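Hypothetical protein (Uncultured marine organism, PDB 2OP5) is of unknown function but forms a dimer of ferredoxin-like subunits, with a sequence family placed among the dimeric alpha/beta-barrel proteins. Local coordinates at residues D6-L11 with R106-E112; N12-F18 with H62-F68. All coordinates share one frame; numbering follows the deposited sequence.

Interactions 1 and 2 follow one another along strand 10-17, an inner strand of the antiparallel sheet, with their centres about 18 Å apart. Interaction 1 joins the start of this strand and the residues before it to strand 102-114, near the end of the chain; interaction 2 pairs the rest of the strand with 63-70 on its other side. In sequence, both segments of interaction 2 fall between the two of interaction 1. The contacts meet where Leu11 packs on Val67 and Arg106 on Asn12. Strand 10-17 lies between strands 63-70 and 102-114 and joins them into one sheet. Both contacts touch the second subunit, so the strands that build the sheet also contribute to the dimer interface.

Interaction 1 of 2, residues D6-L11 with R106-E112; sequences DETAFL and RGVVVSE. With EDO (1,2-ethanediol), chain H.
The backbones of Ala9-Leu11 and Arg106-Val109 are joined by three antiparallel hydrogen bonds. Leu11 and Gly107 exchange two, Leu11 N to Gly107 O and Gly107 N to Leu11 O, each 3.0 Å. Val109 N gives the third to Ala9 O (2.8 Å), almost straight at the hydrogen (176°) but from above the carbonyl plane. Arg106 N donates to O1 of a 1,2-ethanediol (3.0 Å), probably from the crystallisation liquor, which also bonds Trp57 O of the second subunit.

The polar side-chain contact comes from Glu112. Its chain is extended, with CG anti to the backbone N (chi1 -168°), and this reach brings OE1 to Thr8 N at 3.1 Å on the syn side of the carboxylate. A long acidic residue suits the place, because OE2 also forms a salt bridge with Arg50 of the second subunit. Thr8 turns its own hydroxyl to Glu69.

The rest is van der Waals packing. Phe10 sets its ring against the Gly107 peptide: CG, anti to the backbone N (chi1 -164°), lays it back over the neighbouring backbone, with CD1 3.4 Å from Gly107 O and Gly107 N over a ring face. Its CZ meets Arg106 CB at 3.9 Å. Val109 uses one methyl, CG2, for two partners, Thr8 CG2 at 3.7 Å and Leu11 CB at 4.2 Å.

Ala9 and Phe10 both face Tyr70 of strand 63-70 in a classic beta bulge, while the Phe10 ring meets Tyr76 of helix 73-86. Thr8 rests on Ile49 of strand 48-56. Val109, Ser111 and Glu112 pair with an antiparallel strand of the second subunit, carrying the sheet across the dimer interface.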
ATOM      1  N   ASP A   6       6.179  12.651   9.762  1.00 38.44           N
ATOM      2  CA  ASP A   6       4.733  12.621   9.480  1.00 36.68           C
ATOM      3  C   ASP A   6       4.076  11.289   9.760  1.00 34.79           C
ATOM      4  O   ASP A   6       4.359  10.307   9.072  1.00 33.29           O
ATOM      5  CB  ASP A   6       4.471  12.896   8.007  1.00 36.73           C
ATOM      6  CG  ASP A   6       4.528  14.349   7.658  1.00 36.99           C
ATOM      7  OD1 ASP A   6       3.911  15.134   8.400  1.00 36.06           O
ATOM      8  OD2 ASP A   6       5.128  14.687   6.602  1.00 33.94           O
ATOM      9  N   GLU A   7       3.155  11.276  10.721  1.00 33.52           N
ATOM     10  CA  GLU A   7       2.398  10.069  11.071  1.00 32.45           C
ATOM     11  C   GLU A   7       1.174   9.914  10.122  1.00 29.06           C
ATOM     12  O   GLU A   7       0.368  10.840   9.957  1.00 26.68           O
ATOM     13  CB  GLU A   7       1.942  10.161  12.537  1.00 32.95           C
ATOM     14  CG  GLU A   7       1.389   8.847  13.121  1.00 36.25           C
ATOM     15  CD  GLU A   7       0.659   9.012  14.469  1.00 35.04           C
ATOM     16  OE1 GLU A   7       0.036  10.075  14.704  1.00 40.40           O
ATOM     17  OE2 GLU A   7       0.675   8.054  15.269  1.00 38.04           O
ATOM     18  N   THR A   8       1.051   8.746   9.494  1.00 26.06           N
ATOM     19  CA  THR A   8      -0.077   8.468   8.620  1.00 25.07           C
ATOM     20  C   THR A   8      -1.234   7.976   9.472  1.00 24.35           C
ATOM     21  O   THR A   8      -1.081   7.050  10.247  1.00 22.79           O
ATOM     22  CB  THR A   8       0.270   7.385   7.553  1.00 24.57           C
ATOM     23  OG1 THR A   8       1.336   7.843   6.727  1.00 21.58           O
ATOM     24  CG2 THR A   8      -0.916   7.087   6.654  1.00 26.52           C
ATOM     25  N   ALA A   9      -2.385   8.614   9.326  1.00 25.88           N
ATOM     26  CA  ALA A   9      -3.598   8.222  10.042  1.00 26.46           C
ATOM     27  C   ALA A   9      -4.569   7.488   9.133  1.00 26.47           C
ATOM     28  O   ALA A   9      -5.256   6.572   9.574  1.00 25.94           O
ATOM     29  CB  ALA A   9      -4.277   9.435  10.608  1.00 27.15           C
ATOM     30  N   PHE A  10      -4.640   7.923   7.879  1.00 26.88           N
ATOM     31  CA  PHE A  10      -5.543   7.357   6.892  1.00 27.98           C
ATOM     32  C   PHE A  10      -4.766   6.986   5.644  1.00 27.63           C
ATOM     33  O   PHE A  10      -3.839   7.691   5.270  1.00 26.48           O
ATOM     34  CB  PHE A  10      -6.605   8.379   6.548  1.00 28.59           C
ATOM     35  CG  PHE A  10      -7.799   7.806   5.856  1.00 30.29           C
ATOM     36  CD1 PHE A  10      -8.749   7.098   6.578  1.00 30.22           C
ATOM     37  CD2 PHE A  10      -8.020   8.034   4.504  1.00 30.87           C
ATOM     38  CE1 PHE A  10      -9.877   6.608   5.957  1.00 30.38           C
ATOM     39  CE2 PHE A  10      -9.168   7.529   3.877  1.00 30.41           C
ATOM     40  CZ  PHE A  10     -10.087   6.829   4.606  1.00 30.17           C
ATOM     41  N   LEU A  11      -5.192   5.911   4.985  1.00 28.31           N
ATOM     42  CA  LEU A  11      -4.481   5.362   3.845  1.00 29.10           C
ATOM     43  C   LEU A  11      -5.384   4.676   2.804  1.00 28.99           C
ATOM     44  O   LEU A  11      -6.417   4.091   3.140  1.00 27.75           O
ATOM     45  CB  LEU A  11      -3.465   4.353   4.420  1.00 30.07           C
ATOM     46  CG  LEU A  11      -2.488   3.437   3.686  1.00 30.27           C
ATOM     47  CD1 LEU A  11      -1.362   3.026   4.610  1.00 31.58           C
ATOM     48  CD2 LEU A  11      -3.157   2.204   3.121  1.00 33.51           C
ATOM     49  N   ARG A 106      -9.419   1.559   1.553  1.00 26.88           N
ATOM     50  CA  ARG A 106      -9.216   2.714   2.429  1.00 27.04           C
ATOM     51  C   ARG A 106      -9.515   2.398   3.867  1.00 26.15           C
ATOM     52  O   ARG A 106     -10.484   1.690   4.161  1.00 25.34           O
ATOM     53  CB  ARG A 106     -10.153   3.860   2.074  1.00 27.99           C
ATOM     54  CG  ARG A 106     -10.152   4.298   0.658  1.00 33.06           C
ATOM     55  CD  ARG A 106     -11.133   5.444   0.465  1.00 36.82           C
ATOM     56  NE  ARG A 106     -11.650   5.444  -0.897  1.00 39.62           N
ATOM     57  CZ  ARG A 106     -12.809   4.922  -1.288  1.00 40.83           C
ATOM     58  NH1 ARG A 106     -13.645   4.333  -0.441  1.00 44.38           N
ATOM     59  NH2 ARG A 106     -13.138   4.994  -2.567  1.00 43.74           N
ATOM     60  N   GLY A 107      -8.747   3.000   4.771  1.00 25.45           N
ATOM     61  CA  GLY A 107      -8.972   2.815   6.196  1.00 24.91           C
ATOM     62  C   GLY A 107      -7.992   3.522   7.116  1.00 24.75           C
ATOM     63  O   GLY A 107      -7.069   4.198   6.665  1.00 23.55           O
ATOM     64  N   VAL A 108      -8.216   3.323   8.415  1.00 24.75           N
ATOM     65  CA  VAL A 108      -7.440   3.918   9.466  1.00 24.62           C
ATOM     66  C   VAL A 108      -6.190   3.099   9.678  1.00 23.70           C
ATOM     67  O   VAL A 108      -6.252   1.866   9.685  1.00 22.28           O
ATOM     68  CB  VAL A 108      -8.149   3.851  10.862  1.00 25.64           C
ATOM     69  CG1 VAL A 108      -7.560   4.877  11.810  1.00 25.51           C
ATOM     70  CG2 VAL A 108      -9.599   4.123  10.777  1.00 27.42           C
ATOM     71  N   VAL A 109      -5.081   3.790   9.897  1.00 22.87           N
ATOM     72  CA  VAL A 109      -3.841   3.149  10.255  1.00 23.67           C
ATOM     73  C   VAL A 109      -3.931   2.732  11.738  1.00 24.08           C
ATOM     74  O   VAL A 109      -4.364   3.508  12.595  1.00 23.95           O
ATOM     75  CB  VAL A 109      -2.622   4.068  10.000  1.00 23.63           C
ATOM     76  CG1 VAL A 109      -1.356   3.466  10.592  1.00 24.72           C
ATOM     77  CG2 VAL A 109      -2.438   4.292   8.512  1.00 23.09           C
ATOM     78  N   VAL A 110      -3.542   1.488  12.006  1.00 23.98           N
ATOM     79  CA  VAL A 110      -3.557   0.892  13.343  1.00 24.52           C
ATOM     80  C   VAL A 110      -2.117   0.786  13.883  1.00 24.25           C
ATOM     81  O   VAL A 110      -1.891   0.828  15.086  1.00 23.07           O
ATOM     82  CB  VAL A 110      -4.151  -0.558  13.288  1.00 24.93           C
ATOM     83  CG1 VAL A 110      -4.310  -1.149  14.679  1.00 26.31           C
ATOM     84  CG2 VAL A 110      -5.473  -0.575  12.553  1.00 25.64           C
ATOM     85  N   SER A 111      -1.145   0.606  12.996  1.00 24.69           N
ATOM     86  CA  SER A 111       0.235   0.509  13.424  1.00 25.62           C
ATOM     87  C   SER A 111       1.125   0.987  12.298  1.00 26.48           C
ATOM     88  O   SER A 111       0.836   0.750  11.107  1.00 27.16           O
ATOM     89  CB  SER A 111       0.569  -0.934  13.797  1.00 25.99           C
ATOM     90  OG  SER A 111       1.833  -1.027  14.408  1.00 27.48           O
ATOM     91  N   GLU A 112       2.189   1.683  12.682  1.00 27.20           N
ATOM     92  CA  GLU A 112       3.177   2.202  11.750  1.00 28.64           C
ATOM     93  C   GLU A 112       4.605   2.088  12.321  1.00 27.98           C
ATOM     94  O   GLU A 112       4.910   2.611  13.402  1.00 26.21           O
ATOM     95  CB  GLU A 112       2.898   3.664  11.411  1.00 28.99           C
ATOM     96  CG  GLU A 112       3.728   4.173  10.223  1.00 31.27           C
ATOM     97  CD  GLU A 112       3.474   5.629   9.886  1.00 32.34           C
ATOM     98  OE1 GLU A 112       2.634   6.281  10.561  1.00 35.86           O
ATOM     99  OE2 GLU A 112       4.132   6.118   8.946  1.00 36.37           O
TER
HETATM  100  C1  EDO H 118     -12.465   1.172   0.122  1.00 42.55           C
HETATM  101  O1  EDO H 118     -12.099   0.273   1.186  1.00 40.08           O
HETATM  102  C2  EDO H 118     -13.885   0.887  -0.358  1.00 44.25           C
HETATM  103  O2  EDO H 118     -13.885   0.557  -1.756  1.00 45.66           O

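Interaction 2 of 2, residues N12-F18 with H62-F68; sequences NSLFMDF and HRISMVF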
ATOM      1  N   ASN A  12      -4.986   4.780   1.537  1.00 29.05           N
ATOM      2  CA  ASN A  12      -5.645   4.048   0.448  1.00 29.12           C
ATOM      3  C   ASN A  12      -4.573   3.249  -0.275  1.00 28.91           C
ATOM      4  O   ASN A  12      -3.578   3.814  -0.722  1.00 29.14           O
ATOM      5  CB  ASN A  12      -6.356   4.968  -0.537  1.00 28.96           C
ATOM      6  CG  ASN A  12      -7.257   4.209  -1.522  1.00 29.94           C
ATOM      7  OD1 ASN A  12      -7.482   3.000  -1.401  1.00 30.40           O
ATOM      8  ND2 ASN A  12      -7.802   4.935  -2.489  1.00 31.09           N
ATOM      9  N   SER A  13      -4.748   1.935  -0.322  1.00 29.19           N
ATOM     10  CA  SER A  13      -3.839   1.024  -1.026  1.00 29.67           C
ATOM     11  C   SER A  13      -4.703   0.484  -2.128  1.00 29.73           C
ATOM     12  O   SER A  13      -5.470  -0.470  -1.932  1.00 28.83           O
ATOM     13  CB  SER A  13      -3.348  -0.111  -0.122  1.00 30.01           C
ATOM     14  OG  SER A  13      -2.497  -1.002  -0.839  1.00 30.87           O
ATOM     15  N   LEU A  14      -4.621   1.147  -3.274  1.00 30.19           N
ATOM     16  CA  LEU A  14      -5.456   0.801  -4.396  1.00 29.83           C
ATOM     17  C   LEU A  14      -4.658   0.093  -5.480  1.00 29.21           C
ATOM     18  O   LEU A  14      -3.418   0.157  -5.481  1.00 28.88           O
ATOM     19  CB  LEU A  14      -6.145   2.049  -4.930  1.00 29.36           C
ATOM     20  CG  LEU A  14      -5.392   3.070  -5.766  1.00 30.56           C
ATOM     21  CD1 LEU A  14      -5.136   2.598  -7.192  1.00 31.02           C
ATOM     22  CD2 LEU A  14      -6.222   4.357  -5.836  1.00 31.27           C
ATOM     23  N   PHE A  15      -5.372  -0.630  -6.346  1.00 27.78           N
ATOM     24  CA  PHE A  15      -4.716  -1.290  -7.475  0.50 27.39           C
ATOM     25  C   PHE A  15      -5.602  -1.266  -8.722  1.00 28.44           C
ATOM     26  O   PHE A  15      -6.830  -1.168  -8.621  1.00 27.29           O
ATOM     27  CB  PHE A  15      -4.154  -2.699  -7.134  0.50 25.80           C
ATOM     28  CG  PHE A  15      -5.196  -3.763  -6.797  0.50 23.46           C
ATOM     29  CD1 PHE A  15      -5.594  -3.983  -5.483  0.50 20.50           C
ATOM     30  CD2 PHE A  15      -5.717  -4.581  -7.789  0.50 23.04           C
ATOM     31  CE1 PHE A  15      -6.516  -4.977  -5.166  0.50 23.09           C
ATOM     32  CE2 PHE A  15      -6.658  -5.576  -7.483  0.50 24.13           C
ATOM     33  CZ  PHE A  15      -7.056  -5.773  -6.168  0.50 22.87           C
HETATM   34  N   MSE A  16      -4.932  -1.297  -9.886  1.00 27.74           N
HETATM   35  CA  MSE A  16      -5.589  -1.284 -11.202  1.00 28.90           C
HETATM   36  C   MSE A  16      -5.025  -2.393 -12.072  1.00 27.26           C
HETATM   37  O   MSE A  16      -3.814  -2.566 -12.147  1.00 27.19           O
HETATM   38  CB  MSE A  16      -5.352   0.019 -11.942  1.00 29.20           C
HETATM   39  CG  MSE A  16      -6.155   1.177 -11.434  1.00 32.00           C
HETATM   40 SE   MSE A  16      -5.206   2.844 -11.814  0.75 33.76          SE
HETATM   41  CE  MSE A  16      -3.777   2.477 -10.678  1.00 31.02           C
ATOM     42  N   ASP A  17      -5.915  -3.100 -12.751  1.00 25.70           N
ATOM     43  CA  ASP A  17      -5.572  -4.214 -13.618  1.00 25.20           C
ATOM     44  C   ASP A  17      -5.988  -3.879 -15.035  1.00 23.79           C
ATOM     45  O   ASP A  17      -7.149  -3.527 -15.275  1.00 21.83           O
ATOM     46  CB  ASP A  17      -6.309  -5.471 -13.182  1.00 24.97           C
ATOM     47  CG  ASP A  17      -5.911  -5.930 -11.799  1.00 28.69           C
ATOM     48  OD1 ASP A  17      -4.814  -5.547 -11.363  1.00 32.00           O
ATOM     49  OD2 ASP A  17      -6.698  -6.657 -11.138  1.00 30.86           O
ATOM     50  N   PHE A  18      -5.036  -4.015 -15.960  1.00 23.34           N
ATOM     51  CA  PHE A  18      -5.249  -3.716 -17.375  1.00 23.41           C
ATOM     52  C   PHE A  18      -5.407  -4.989 -18.188  1.00 23.22           C
ATOM     53  O   PHE A  18      -4.983  -6.073 -17.757  1.00 22.17           O
ATOM     54  CB  PHE A  18      -4.096  -2.842 -17.899  1.00 23.70           C
ATOM     55  CG  PHE A  18      -4.003  -1.508 -17.206  1.00 23.21           C
ATOM     56  CD1 PHE A  18      -3.299  -1.378 -16.013  1.00 23.23           C
ATOM     57  CD2 PHE A  18      -4.673  -0.399 -17.703  1.00 24.04           C
ATOM     58  CE1 PHE A  18      -3.229  -0.155 -15.354  1.00 24.09           C
ATOM     59  CE2 PHE A  18      -4.612   0.824 -17.036  1.00 23.51           C
ATOM     60  CZ  PHE A  18      -3.881   0.941 -15.863  1.00 21.46           C
ATOM     61  N   HIS A  62      -1.903  -7.568 -15.226  1.00 29.84           N
ATOM     62  CA  HIS A  62      -1.133  -6.405 -15.687  1.00 28.06           C
ATOM     63  C   HIS A  62      -1.535  -5.336 -14.679  1.00 27.22           C
ATOM     64  O   HIS A  62      -2.385  -4.516 -14.952  1.00 26.97           O
ATOM     65  CB  HIS A  62      -1.509  -5.985 -17.089  1.00 27.45           C
ATOM     66  CG  HIS A  62      -1.394  -7.076 -18.089  1.00 26.50           C
ATOM     67  ND1 HIS A  62      -0.183  -7.474 -18.609  1.00 25.24           N
ATOM     68  CD2 HIS A  62      -2.339  -7.821 -18.706  1.00 25.48           C
ATOM     69  CE1 HIS A  62      -0.387  -8.440 -19.487  1.00 26.78           C
ATOM     70  NE2 HIS A  62      -1.687  -8.668 -19.565  1.00 26.53           N
ATOM     71  N   ARG A  63      -0.872  -5.350 -13.528  1.00 25.84           N
ATOM     72  CA  ARG A  63      -1.266  -4.574 -12.398  1.00 25.23           C
ATOM     73  C   ARG A  63      -0.344  -3.422 -11.964  1.00 25.78           C
ATOM     74  O   ARG A  63       0.890  -3.529 -11.995  1.00 24.40           O
ATOM     75  CB  ARG A  63      -1.442  -5.552 -11.239  1.00 24.68           C
ATOM     76  CG  ARG A  63      -1.995  -4.939  -9.956  1.00 26.42           C
ATOM     77  CD  ARG A  63      -2.458  -5.999  -8.923  1.00 26.56           C
ATOM     78  NE  ARG A  63      -3.647  -6.737  -9.344  1.00 25.82           N
ATOM     79  CZ  ARG A  63      -4.247  -7.673  -8.616  1.00 28.63           C
ATOM     80  NH1 ARG A  63      -3.771  -8.047  -7.437  1.00 30.29           N
ATOM     81  NH2 ARG A  63      -5.314  -8.281  -9.098  1.00 28.36           N
ATOM     82  N   ILE A  64      -0.989  -2.324 -11.568  1.00 26.46           N
ATOM     83  CA  ILE A  64      -0.345  -1.164 -10.995  1.00 27.48           C
ATOM     84  C   ILE A  64      -0.918  -0.990  -9.600  1.00 26.84           C
ATOM     85  O   ILE A  64      -2.125  -1.090  -9.422  1.00 27.01           O
ATOM     86  CB  ILE A  64      -0.691   0.138 -11.750  1.00 28.24           C
ATOM     87  CG1 ILE A  64      -0.170   0.096 -13.184  1.00 31.19           C
ATOM     88  CG2 ILE A  64      -0.119   1.358 -11.032  1.00 29.06           C
ATOM     89  CD1 ILE A  64       1.323  -0.091 -13.316  1.00 32.45           C
ATOM     90  N   SER A  65      -0.054  -0.709  -8.629  1.00 26.33           N
ATOM     91  CA  SER A  65      -0.483  -0.371  -7.263  1.00 26.56           C
ATOM     92  C   SER A  65      -0.113   1.063  -6.908  1.00 25.79           C
ATOM     93  O   SER A  65       0.928   1.590  -7.354  1.00 24.35           O
ATOM     94  CB  SER A  65       0.173  -1.290  -6.255  1.00 27.12           C
ATOM     95  OG  SER A  65       1.564  -1.133  -6.252  1.00 31.42           O
HETATM   96  N   MSE A  66      -0.987   1.684  -6.125  1.00 24.26           N
HETATM   97  CA  MSE A  66      -0.779   3.003  -5.613  1.00 24.49           C
HETATM   98  C   MSE A  66      -1.139   3.002  -4.154  1.00 25.76           C
HETATM   99  O   MSE A  66      -2.138   2.413  -3.748  1.00 25.85           O
HETATM  100  CB  MSE A  66      -1.656   4.025  -6.319  1.00 25.12           C
HETATM  101  CG  MSE A  66      -1.214   4.270  -7.731  1.00 26.29           C
HETATM  102 SE   MSE A  66      -2.231   5.660  -8.638  0.75 20.37          SE
HETATM  103  CE  MSE A  66      -1.140   5.626 -10.198  1.00 25.89           C
ATOM    104  N   VAL A  67      -0.304   3.644  -3.365  1.00 27.10           N
ATOM    105  CA  VAL A  67      -0.562   3.777  -1.955  1.00 27.14           C
ATOM    106  C   VAL A  67      -0.503   5.278  -1.679  1.00 27.70           C
ATOM    107  O   VAL A  67       0.527   5.926  -1.949  1.00 26.75           O
ATOM    108  CB  VAL A  67       0.463   3.020  -1.080  1.00 27.21           C
ATOM    109  CG1 VAL A  67       0.163   3.256   0.388  1.00 26.44           C
ATOM    110  CG2 VAL A  67       0.492   1.508  -1.403  1.00 26.40           C
ATOM    111  N   PHE A  68      -1.622   5.823  -1.199  1.00 27.75           N
ATOM    112  CA  PHE A  68      -1.723   7.232  -0.832  1.00 28.13           C
ATOM    113  C   PHE A  68      -1.844   7.232   0.675  1.00 28.59           C
ATOM    114  O   PHE A  68      -2.723   6.547   1.229  1.00 27.38           O
ATOM    115  CB  PHE A  68      -3.012   7.898  -1.341  1.00 29.25           C
ATOM    116  CG  PHE A  68      -3.161   7.963  -2.844  1.00 28.49           C
ATOM    117  CD1 PHE A  68      -3.568   6.849  -3.560  1.00 28.75           C
ATOM    118  CD2 PHE A  68      -2.971   9.157  -3.512  1.00 28.44           C
ATOM    119  CE1 PHE A  68      -3.746   6.918  -4.949  1.00 31.44           C
ATOM    120  CE2 PHE A  68      -3.144   9.245  -4.894  1.00 29.94           C
ATOM    121  CZ  PHE A  68      -3.538   8.124  -5.619  1.00 29.96           C
TER
HETATM  122  O   HOH W   1      -4.698  -7.462 -15.449  1.00 26.69           O
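Arg63 and Asp17 stand side by side on adjacent antiparallel strands, and the arginine meets a partner at almost every atom. CB and then CG pass alongside the aspartate, CG lying 3.2 Å from Asp17 OD1. At CD the chain also comes beside Phe15. A bend there (chi3 -69°) turns the guanidinium back to the carboxylate: NE donates a hydrogen bond to Asp17 OD1 at 2.6 Å and NH2 donates one to Asp17 OD2 at 3.0 Å. This side-on salt bridge uses one nitrogen for each oxygen, both met on their syn sides, and the groups are nearly coplanar (11°), which fixes the rotation of both. Phe15 lies over a guanidinium face, its CE2 3.4 Å from Arg63 CZ with the planes 34° apart; this holds for one of two modelled conformers of the ring. The last nitrogen, NH1, reaches Asn105 of the second subunit. Arginine suits the place because its flat tip can bond at its edge and pack on its face together.

The opposite face is mostly apolar. Leu14 CD2 touches Phe68 CE1 at 3.7 Å, and selenomethionine Met16 CE meets Ile64 CG2 at 3.8 Å. Asn12 is the polar exception, buried but hydrogen-bonded to Asn104 and Asn105. Helix 21-28 packs on Ile64 and Phe18.

Asn12/Phe68, Leu14/Met66 and Met16/Ile64 each exchange two backbone hydrogen bonds. At the end of the pairing, where Phe18 CE1 rests on Ile64 CG1 (3.8 Å), one direct bond remains, Phe18 N to His62 O (2.9 Å), while a water links Phe18 O and His62 N.

Strands 10-17 and 63-70 are the central pair of a ferredoxin-like antiparallel sheet. With helices on one face and Ser13, Phe15, Ser65 and Val67 packing against the second subunit on the other, the layout is consistent with a dimeric alpha/beta barrel.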